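Local coordinates for heavy-metal chelation domain-containing protein (Pyrococcus horikoshii, PDB 3NPG) that is of unknown function but may chelate heavy-metal ions, at residues A[32-36]-A[83-88]. Sequence-based numbering, arbitrary orientation.
Sequences YTWVL and TLGVAA. With ACT (acetate ion), chain E.
Helix 79-96 packs on one face of a three-stranded antiparallel sheet in the putative heavy-metal chelation region, a buried helix-on-sheet contact. Extended residues 32-36 belong to the central strand; helical residues 83-88 cross it at -50°, axes 7.0 Å apart at closest approach. Thr33 and Val35 point toward the helix, whereas the CA-to-CB bonds of Trp34 and Leu36 point away, and both side chains touch helix 223-232. Small Ala87 lets the backbones close in, its CA 5.5 Å from Trp34 CA and its CB 3.7 Å from Thr33 O. Beta-branched Val35 (t) suits a strand and spans one helical turn: its CG2 lies 3.7 Å from Leu84 O and 3.8 Å from Ala87 CB, its CG1 4.1 Å from Ala88 CB. No hydrogen bond joins the segments; Thr33 OG1 is hydrogen-bonded to Thr50 OG1, and Thr83 OG1 to Ile79 O. Thr33 CG2 meets Leu84 CD2 at 3.7 Å, and Thr33 OG1 meets the Thr83 CG2 methyl at 3.4 Å, in van der Waals contact. Tyr32 OH donates a 2.6 Å hydrogen bond to OXT of acetate, probably from the crystallisation liquor.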
loop_
_atom_site.group_PDB
_atom_site.type_symbol
_atom_site.label_atom_id
_atom_site.label_comp_id
_atom_site.label_asym_id
_atom_site.label_seq_id
_atom_site.Cartn_x
_atom_site.Cartn_y
_atom_site.Cartn_z
ATOM N N TYR A 32 17.430 8.407 -1.063
ATOM C CA TYR A 32 17.611 9.542 -0.172
ATOM C C TYR A 32 17.501 10.873 -0.861
ATOM O O TYR A 32 17.967 11.035 -1.997
ATOM C CB TYR A 32 18.959 9.438 0.560
ATOM C CG TYR A 32 18.949 8.431 1.681
ATOM C CD1 TYR A 32 19.176 7.083 1.434
ATOM C CD2 TYR A 32 18.676 8.817 2.989
ATOM C CE1 TYR A 32 19.100 6.139 2.454
ATOM C CE2 TYR A 32 18.622 7.887 4.022
ATOM C CZ TYR A 32 18.832 6.546 3.750
ATOM O OH TYR A 32 18.770 5.621 4.760
ATOM N N THR A 33 16.900 11.850 -0.160
ATOM C CA THR A 33 16.899 13.249 -0.555
ATOM C C THR A 33 18.188 13.837 -0.018
ATOM O O THR A 33 18.578 13.523 1.110
ATOM C CB THR A 33 15.666 13.967 0.036
ATOM O OG1 THR A 33 14.484 13.421 -0.545
ATOM C CG2 THR A 33 15.702 15.470 -0.179
ATOM N N TRP A 34 18.905 14.603 -0.837
ATOM C CA TRP A 34 20.182 15.156 -0.408
ATOM C C TRP A 34 20.292 16.645 -0.638
ATOM O O TRP A 34 19.650 17.186 -1.536
ATOM C CB TRP A 34 21.355 14.409 -1.059
ATOM C CG TRP A 34 21.313 14.392 -2.553
ATOM C CD1 TRP A 34 20.786 13.417 -3.347
ATOM C CD2 TRP A 34 21.858 15.378 -3.434
ATOM N NE1 TRP A 34 20.966 13.738 -4.671
ATOM C CE2 TRP A 34 21.633 14.932 -4.754
ATOM C CE3 TRP A 34 22.517 16.605 -3.236
ATOM C CZ2 TRP A 34 22.028 15.674 -5.870
ATOM C CZ3 TRP A 34 22.906 17.337 -4.343
ATOM C CH2 TRP A 34 22.655 16.875 -5.642
ATOM N N VAL A 35 21.104 17.314 0.188
ATOM C CA VAL A 35 21.377 18.743 0.074
ATOM C C VAL A 35 22.880 18.959 0.189
ATOM O O VAL A 35 23.489 18.551 1.186
ATOM C CB VAL A 35 20.583 19.573 1.134
ATOM C CG1 VAL A 35 21.133 20.988 1.251
ATOM C CG2 VAL A 35 19.087 19.598 0.811
ATOM N N LEU A 36 23.493 19.529 -0.858
ATOM C CA LEU A 36 24.924 19.815 -0.872
ATOM C C LEU A 36 25.167 21.286 -0.500
ATOM O O LEU A 36 24.555 22.181 -1.090
ATOM C CB LEU A 36 25.514 19.497 -2.263
ATOM C CG LEU A 36 27.036 19.615 -2.407
ATOM C CD1 LEU A 36 27.761 18.697 -1.424
ATOM C CD2 LEU A 36 27.470 19.314 -3.835
ATOM N N THR A 83 11.312 16.703 4.058
ATOM C CA THR A 83 12.471 15.879 3.694
ATOM C C THR A 83 13.637 16.743 3.189
ATOM O O THR A 83 14.768 16.562 3.643
ATOM C CB THR A 83 12.063 14.776 2.705
ATOM O OG1 THR A 83 10.841 14.177 3.151
ATOM C CG2 THR A 83 13.136 13.712 2.555
ATOM N N LEU A 84 13.345 17.740 2.313
ATOM C CA LEU A 84 14.368 18.679 1.816
ATOM C C LEU A 84 14.918 19.556 2.960
ATOM O O LEU A 84 16.107 19.892 2.966
ATOM C CB LEU A 84 13.799 19.562 0.689
ATOM C CG LEU A 84 13.757 18.925 -0.707
ATOM C CD1 LEU A 84 12.732 19.616 -1.592
ATOM C CD2 LEU A 84 15.133 18.949 -1.369
ATOM N N GLY A 85 14.047 19.881 3.928
ATOM C CA GLY A 85 14.416 20.661 5.106
ATOM C C GLY A 85 15.315 19.904 6.067
ATOM O O GLY A 85 16.320 20.443 6.533
ATOM N N VAL A 86 14.956 18.640 6.365
ATOM C CA VAL A 86 15.762 17.764 7.229
ATOM C C VAL A 86 17.126 17.457 6.570
ATOM O O VAL A 86 18.155 17.518 7.242
ATOM C CB VAL A 86 14.990 16.472 7.610
ATOM C CG1 VAL A 86 15.901 15.466 8.307
ATOM C CG2 VAL A 86 13.778 16.797 8.479
ATOM N N ALA A 87 17.135 17.207 5.235
ATOM C CA ALA A 87 18.383 16.985 4.483
ATOM C C ALA A 87 19.284 18.220 4.553
ATOM O O ALA A 87 20.501 18.087 4.646
ATOM C CB ALA A 87 18.074 16.642 3.034
ATOM N N ALA A 88 18.673 19.426 4.564
ATOM C CA ALA A 88 19.401 20.692 4.685
ATOM C C ALA A 88 19.934 20.891 6.106
ATOM O O ALA A 88 21.050 21.381 6.272
ATOM C CB ALA A 88 18.504 21.854 4.294
HETATM C C ACT E . 17.247 6.491 7.754
HETATM O O ACT E . 16.712 7.258 8.490
HETATM O OXT ACT E . 17.700 6.907 6.744
HETATM C CH3 ACT E . 17.323 5.005 8.098
#